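Local structure of type III restriction-modification enzyme EcoP15I Mod subunit (Escherichia coli, 4ZCF) at residues A[95-100]-A[505-510]; A[111-116]-A[555-560]. The protein methylates one adenine of the DNA site 5'-CAGCAG-3' using S-adenosyl-L-methionine and, together with the Res subunit, takes part in DNA restriction. All coordinates share one frame; numbering follows the deposited sequence.

Contact 1 (95-100 with 505-510) lies in the core: two neighbouring parallel strands of the large mixed sheet, held by four backbone hydrogen bonds and by apolar side chains on both sheet faces. Contact 2 (111-116 with 555-560) is only partly buried. There the end of helix 102-113, the helix that follows strand 96-99 in the chain, meets a loop of the C-terminal domain, and a tyrosine does most of the joining. The two centres are about 14 Å apart and the contacts touch directly. L557 of the C-terminal loop packs against L96 and Y510, on the sheet face that also carries K508, whose NZ probably hydrogen-bonds to L557 O.

Contact 1: residues A[95-100]-A[505-510]; sequences HLLIKG and QGFKVY
H95 makes the first bond of the pairing: its O accepts K508 N at 2.7 Å, in the carbonyl plane and nearly straight at the hydrogen (170°). Its ring turns an edge to the backbone of the other segment, CD2 lying 3.3 Å from G506 O, while ND1 accepts the backbone N-H of F464, on whose ring the imidazole stacks. L96 faces the side of the sheet that carries K508 and Y510, and its CD2 reaches Y510 CE2 at 4.0 Å, crossing obliquely. L97 grips the partner strand twice. Its N donates to K508 O at 2.9 Å, and its O receives Y510 N, both nearly along the C=O axes. With CG anti to the backbone N (chi1 163°), its side chain, on the face opposite L96, runs alongside that of F507, CD2 coming to 3.7 Å from F507 CE2; L495 and I496 of helix 487-500 touch the phenylalanine. I98 returns to the tyrosine's face, where CG1 packs 4.1 Å from Y510 CB. K99 N closes the pairing on a lone pair of Y510 O at 2.9 Å. The strand axes, 4.8 Å apart at 21°, and the one-to-one register from L96-K508 to I98-Y510 define a parallel pair in the methyltransferase sheet. All four crossing hydrogen bonds are main-chain; L96, I98 and Y510 pack on one face, L97 and V509 on the other, while K508 reaches L557 O.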
loop_
_atom_site.group_PDB
_atom_site.type_symbol
_atom_site.label_atom_id
_atom_site.label_comp_id
_atom_site.label_asym_id
_atom_site.label_seq_id
_atom_site.Cartn_x
_atom_site.Cartn_y
_atom_site.Cartn_z
ATOM N N HIS A 95 -19.820 -12.902 13.831
ATOM C CA HIS A 95 -19.994 -12.550 12.429
ATOM C C HIS A 95 -21.068 -11.497 12.182
ATOM O O HIS A 95 -22.145 -11.562 12.776
ATOM C CB HIS A 95 -20.263 -13.813 11.601
ATOM C CG HIS A 95 -19.247 -14.892 11.804
ATOM N ND1 HIS A 95 -17.979 -14.797 11.272
ATOM C CD2 HIS A 95 -19.324 -16.026 12.536
ATOM C CE1 HIS A 95 -17.346 -15.896 11.649
ATOM N NE2 HIS A 95 -18.114 -16.658 12.412
ATOM N N LEU A 96 -20.794 -10.538 11.264
ATOM C CA LEU A 96 -21.744 -9.459 10.956
ATOM C C LEU A 96 -22.101 -9.351 9.501
ATOM O O LEU A 96 -21.243 -9.440 8.654
ATOM C CB LEU A 96 -21.228 -8.064 11.437
ATOM C CG LEU A 96 -20.603 -7.953 12.829
ATOM C CD1 LEU A 96 -19.798 -6.687 12.960
ATOM C CD2 LEU A 96 -21.646 -8.085 13.925
ATOM N N LEU A 97 -23.367 -9.073 9.223
ATOM C CA LEU A 97 -23.889 -8.742 7.903
ATOM C C LEU A 97 -24.651 -7.404 8.090
ATOM O O LEU A 97 -25.505 -7.294 8.982
ATOM C CB LEU A 97 -24.751 -9.868 7.278
ATOM C CG LEU A 97 -25.648 -9.466 6.101
ATOM C CD1 LEU A 97 -24.841 -9.147 4.830
ATOM C CD2 LEU A 97 -26.702 -10.512 5.840
ATOM N N ILE A 98 -24.254 -6.369 7.320
ATOM C CA ILE A 98 -24.824 -5.019 7.400
ATOM C C ILE A 98 -25.510 -4.607 6.119
ATOM O O ILE A 98 -24.954 -4.775 5.027
ATOM C CB ILE A 98 -23.836 -3.951 7.919
ATOM C CG1 ILE A 98 -23.038 -4.478 9.106
ATOM C CG2 ILE A 98 -24.582 -2.679 8.318
ATOM C CD1 ILE A 98 -21.633 -4.103 9.064
ATOM N N LYS A 99 -26.738 -4.073 6.264
ATOM C CA LYS A 99 -27.563 -3.605 5.158
ATOM C C LYS A 99 -27.450 -2.090 5.049
ATOM O O LYS A 99 -27.609 -1.379 6.032
ATOM C CB LYS A 99 -29.035 -4.020 5.365
ATOM C CG LYS A 99 -29.918 -3.806 4.133
ATOM C CD LYS A 99 -31.342 -3.448 4.526
ATOM C CE LYS A 99 -32.221 -4.621 4.880
ATOM N NZ LYS A 99 -33.660 -4.252 4.832
ATOM N N GLY A 100 -27.213 -1.622 3.842
ATOM C CA GLY A 100 -27.099 -0.211 3.518
ATOM C C GLY A 100 -25.936 0.075 2.600
ATOM O O GLY A 100 -25.189 -0.834 2.221
ATOM N N GLN A 505 -22.934 -21.884 12.709
ATOM C CA GLN A 505 -22.044 -20.831 13.215
ATOM C C GLN A 505 -22.726 -19.503 13.493
ATOM O O GLN A 505 -22.285 -18.778 14.384
ATOM C CB GLN A 505 -20.844 -20.618 12.298
ATOM C CG GLN A 505 -19.756 -21.642 12.533
ATOM C CD GLN A 505 -18.515 -21.370 11.738
ATOM O OE1 GLN A 505 -18.055 -22.232 10.982
ATOM N NE2 GLN A 505 -17.903 -20.203 11.958
ATOM N N GLY A 506 -23.758 -19.187 12.709
ATOM C CA GLY A 506 -24.536 -17.957 12.815
ATOM C C GLY A 506 -23.796 -16.663 12.527
ATOM O O GLY A 506 -22.562 -16.622 12.465
ATOM N N PHE A 507 -24.572 -15.576 12.409
ATOM C CA PHE A 507 -24.118 -14.214 12.155
ATOM C C PHE A 507 -25.208 -13.240 12.613
ATOM O O PHE A 507 -26.394 -13.581 12.565
ATOM C CB PHE A 507 -23.809 -14.005 10.642
ATOM C CG PHE A 507 -24.993 -14.169 9.711
ATOM C CD1 PHE A 507 -25.475 -15.429 9.386
ATOM C CD2 PHE A 507 -25.633 -13.055 9.168
ATOM C CE1 PHE A 507 -26.586 -15.573 8.565
ATOM C CE2 PHE A 507 -26.736 -13.204 8.329
ATOM C CZ PHE A 507 -27.203 -14.460 8.030
ATOM N N LYS A 508 -24.806 -12.008 13.005
ATOM C CA LYS A 508 -25.732 -10.957 13.402
ATOM C C LYS A 508 -26.001 -10.018 12.233
ATOM O O LYS A 508 -25.116 -9.783 11.410
ATOM C CB LYS A 508 -25.219 -10.206 14.634
ATOM C CG LYS A 508 -25.567 -10.910 15.950
ATOM C CD LYS A 508 -24.762 -10.440 17.159
ATOM C CE LYS A 508 -24.921 -8.986 17.557
ATOM N NZ LYS A 508 -24.013 -8.627 18.688
ATOM N N VAL A 509 -27.254 -9.536 12.126
ATOM C CA VAL A 509 -27.704 -8.596 11.088
ATOM C C VAL A 509 -27.855 -7.198 11.722
ATOM O O VAL A 509 -28.296 -7.075 12.864
ATOM C CB VAL A 509 -28.980 -9.062 10.309
ATOM C CG1 VAL A 509 -29.434 -8.033 9.274
ATOM C CG2 VAL A 509 -28.745 -10.401 9.627
ATOM N N TYR A 510 -27.415 -6.176 10.982
ATOM C CA TYR A 510 -27.472 -4.758 11.294
ATOM C C TYR A 510 -27.880 -4.057 10.031
ATOM O O TYR A 510 -27.639 -4.584 8.944
ATOM C CB TYR A 510 -26.111 -4.245 11.771
ATOM C CG TYR A 510 -25.852 -4.586 13.212
ATOM C CD1 TYR A 510 -26.290 -3.754 14.231
ATOM C CD2 TYR A 510 -25.248 -5.786 13.565
ATOM C CE1 TYR A 510 -26.083 -4.082 15.570
ATOM C CE2 TYR A 510 -25.056 -6.136 14.903
ATOM C CZ TYR A 510 -25.499 -5.294 15.901
ATOM O OH TYR A 510 -25.272 -5.620 17.214
#

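Contact 2: residues A[111-116]-A[555-560]; sequences NAYAEK and SLLTTP
A single hydrogen bond spans the two segments, from L557 N to Y113 OH at 2.7 Å. It is bent, 140° at the hydrogen, and the donor lies near the plane of the ring, at its edge. The Y113 side chain, with CG anti to its carbonyl carbon (chi1 -64°), carries the hydroxyl to the loop, into the start of the type I turn L556 to T559. Apolar contact accompanies this bond: L556 CD2 sits over one ring face, 4.0 Å from the Y113 centroid and 27° off the normal, a CH-pi arrangement. Two methyls meet carbonyl oxygens in van der Waals contact, L556 CD2 3.6 Å from A112 O and A112 CB equally far from S555 O. Within the segments, K116 N bonds Y113 O and T559 N bonds L556 O, closing the turn; K116 NZ donates to A112 O at 2.9 Å from above the carbonyl plane. A phenylalanine in place of this tyrosine lacks the hydroxyl, so L557 N would probably lose its acceptor in the helix segment. L551 of helix 539-552 touches A112 and Y113. The tyrosine therefore joins methyltransferase helix and C-terminal domain, its hydroxyl accepting a main-chain N-H while its ring face receives a leucine methyl.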
loop_
_atom_site.group_PDB
_atom_site.type_symbol
_atom_site.label_atom_id
_atom_site.label_comp_id
_atom_site.label_asym_id
_atom_site.label_seq_id
_atom_site.Cartn_x
_atom_site.Cartn_y
_atom_site.Cartn_z
ATOM N N ASN A 111 -15.034 4.735 14.319
ATOM C CA ASN A 111 -14.790 4.880 15.760
ATOM C C ASN A 111 -14.506 3.587 16.457
ATOM O O ASN A 111 -13.791 3.602 17.456
ATOM C CB ASN A 111 -15.937 5.593 16.462
ATOM C CG ASN A 111 -16.187 6.999 15.986
ATOM O OD1 ASN A 111 -15.523 7.527 15.083
ATOM N ND2 ASN A 111 -17.178 7.633 16.593
ATOM N N ALA A 112 -15.059 2.462 15.956
ATOM C CA ALA A 112 -14.876 1.161 16.612
ATOM C C ALA A 112 -13.879 0.218 15.932
ATOM O O ALA A 112 -13.189 -0.522 16.629
ATOM C CB ALA A 112 -16.234 0.469 16.808
ATOM N N TYR A 113 -13.808 0.265 14.580
ATOM C CA TYR A 113 -13.035 -0.617 13.700
ATOM C C TYR A 113 -11.764 -0.088 13.089
ATOM O O TYR A 113 -11.081 -0.837 12.389
ATOM C CB TYR A 113 -13.943 -1.278 12.645
ATOM C CG TYR A 113 -14.966 -2.183 13.296
ATOM C CD1 TYR A 113 -14.663 -3.507 13.589
ATOM C CD2 TYR A 113 -16.193 -1.681 13.735
ATOM C CE1 TYR A 113 -15.585 -4.330 14.232
ATOM C CE2 TYR A 113 -17.099 -2.481 14.414
ATOM C CZ TYR A 113 -16.802 -3.808 14.645
ATOM O OH TYR A 113 -17.724 -4.616 15.264
ATOM N N ALA A 114 -11.463 1.176 13.220
ATOM C CA ALA A 114 -10.133 1.622 12.927
ATOM C C ALA A 114 -9.251 1.193 14.052
ATOM O O ALA A 114 -9.678 1.242 15.168
ATOM C CB ALA A 114 -10.133 3.115 12.803
ATOM N N GLU A 115 -8.003 0.836 13.813
ATOM C CA GLU A 115 -7.548 0.007 12.731
ATOM C C GLU A 115 -7.549 -1.402 13.255
ATOM O O GLU A 115 -6.651 -1.787 13.948
ATOM C CB GLU A 115 -6.097 0.382 12.429
ATOM C CG GLU A 115 -5.693 1.820 12.760
ATOM C CD GLU A 115 -4.199 2.085 12.818
ATOM O OE1 GLU A 115 -3.517 1.527 13.673
ATOM O OE2 GLU A 115 -3.696 2.899 12.038
ATOM N N LYS A 116 -8.555 -2.181 12.911
ATOM C CA LYS A 116 -8.755 -3.492 13.527
ATOM C C LYS A 116 -8.924 -4.645 12.580
ATOM O O LYS A 116 -8.875 -5.790 13.044
ATOM C CB LYS A 116 -9.953 -3.452 14.500
ATOM C CG LYS A 116 -9.840 -2.401 15.574
ATOM C CD LYS A 116 -10.016 -2.958 16.961
ATOM C CE LYS A 116 -9.729 -1.886 17.994
ATOM N NZ LYS A 116 -10.563 -0.658 17.758
ATOM N N SER A 555 -17.346 0.923 20.764
ATOM C CA SER A 555 -17.525 -0.502 21.084
ATOM C C SER A 555 -17.857 -1.310 19.819
ATOM O O SER A 555 -18.727 -0.901 19.047
ATOM C CB SER A 555 -18.597 -0.708 22.162
ATOM O OG SER A 555 -18.729 0.394 23.050
ATOM N N LEU A 556 -17.179 -2.460 19.626
ATOM C CA LEU A 556 -17.384 -3.364 18.479
ATOM C C LEU A 556 -18.795 -3.935 18.512
ATOM O O LEU A 556 -19.288 -4.237 19.606
ATOM C CB LEU A 556 -16.395 -4.555 18.505
ATOM C CG LEU A 556 -14.912 -4.299 18.758
ATOM C CD1 LEU A 556 -14.240 -5.561 19.298
ATOM C CD2 LEU A 556 -14.205 -3.812 17.508
ATOM N N LEU A 557 -19.424 -4.150 17.328
ATOM C CA LEU A 557 -20.781 -4.728 17.251
ATOM C C LEU A 557 -20.920 -6.118 17.880
ATOM O O LEU A 557 -22.035 -6.586 18.079
ATOM C CB LEU A 557 -21.368 -4.686 15.824
ATOM C CG LEU A 557 -21.493 -3.298 15.186
ATOM C CD1 LEU A 557 -21.896 -3.392 13.720
ATOM C CD2 LEU A 557 -22.488 -2.428 15.939
ATOM N N THR A 558 -19.803 -6.744 18.240
ATOM C CA THR A 558 -19.768 -8.070 18.872
ATOM C C THR A 558 -19.777 -7.991 20.405
ATOM O O THR A 558 -20.167 -8.966 21.052
ATOM C CB THR A 558 -18.627 -8.938 18.299
ATOM O OG1 THR A 558 -17.361 -8.276 18.479
ATOM C CG2 THR A 558 -18.855 -9.304 16.842
ATOM N N THR A 559 -19.350 -6.833 20.975
ATOM C CA THR A 559 -19.340 -6.538 22.415
ATOM C C THR A 559 -20.806 -6.608 22.919
ATOM O O THR A 559 -21.710 -6.085 22.251
ATOM C CB THR A 559 -18.685 -5.158 22.676
ATOM O OG1 THR A 559 -17.399 -5.095 22.049
ATOM C CG2 THR A 559 -18.532 -4.837 24.154
ATOM N N PRO A 560 -21.092 -7.285 24.052
ATOM C CA PRO A 560 -22.486 -7.369 24.490
ATOM C C PRO A 560 -22.955 -6.152 25.291
ATOM O O PRO A 560 -22.170 -5.481 25.968
ATOM C CB PRO A 560 -22.526 -8.673 25.305
ATOM C CG PRO A 560 -21.077 -9.152 25.419
ATOM C CD PRO A 560 -20.210 -8.021 24.981
#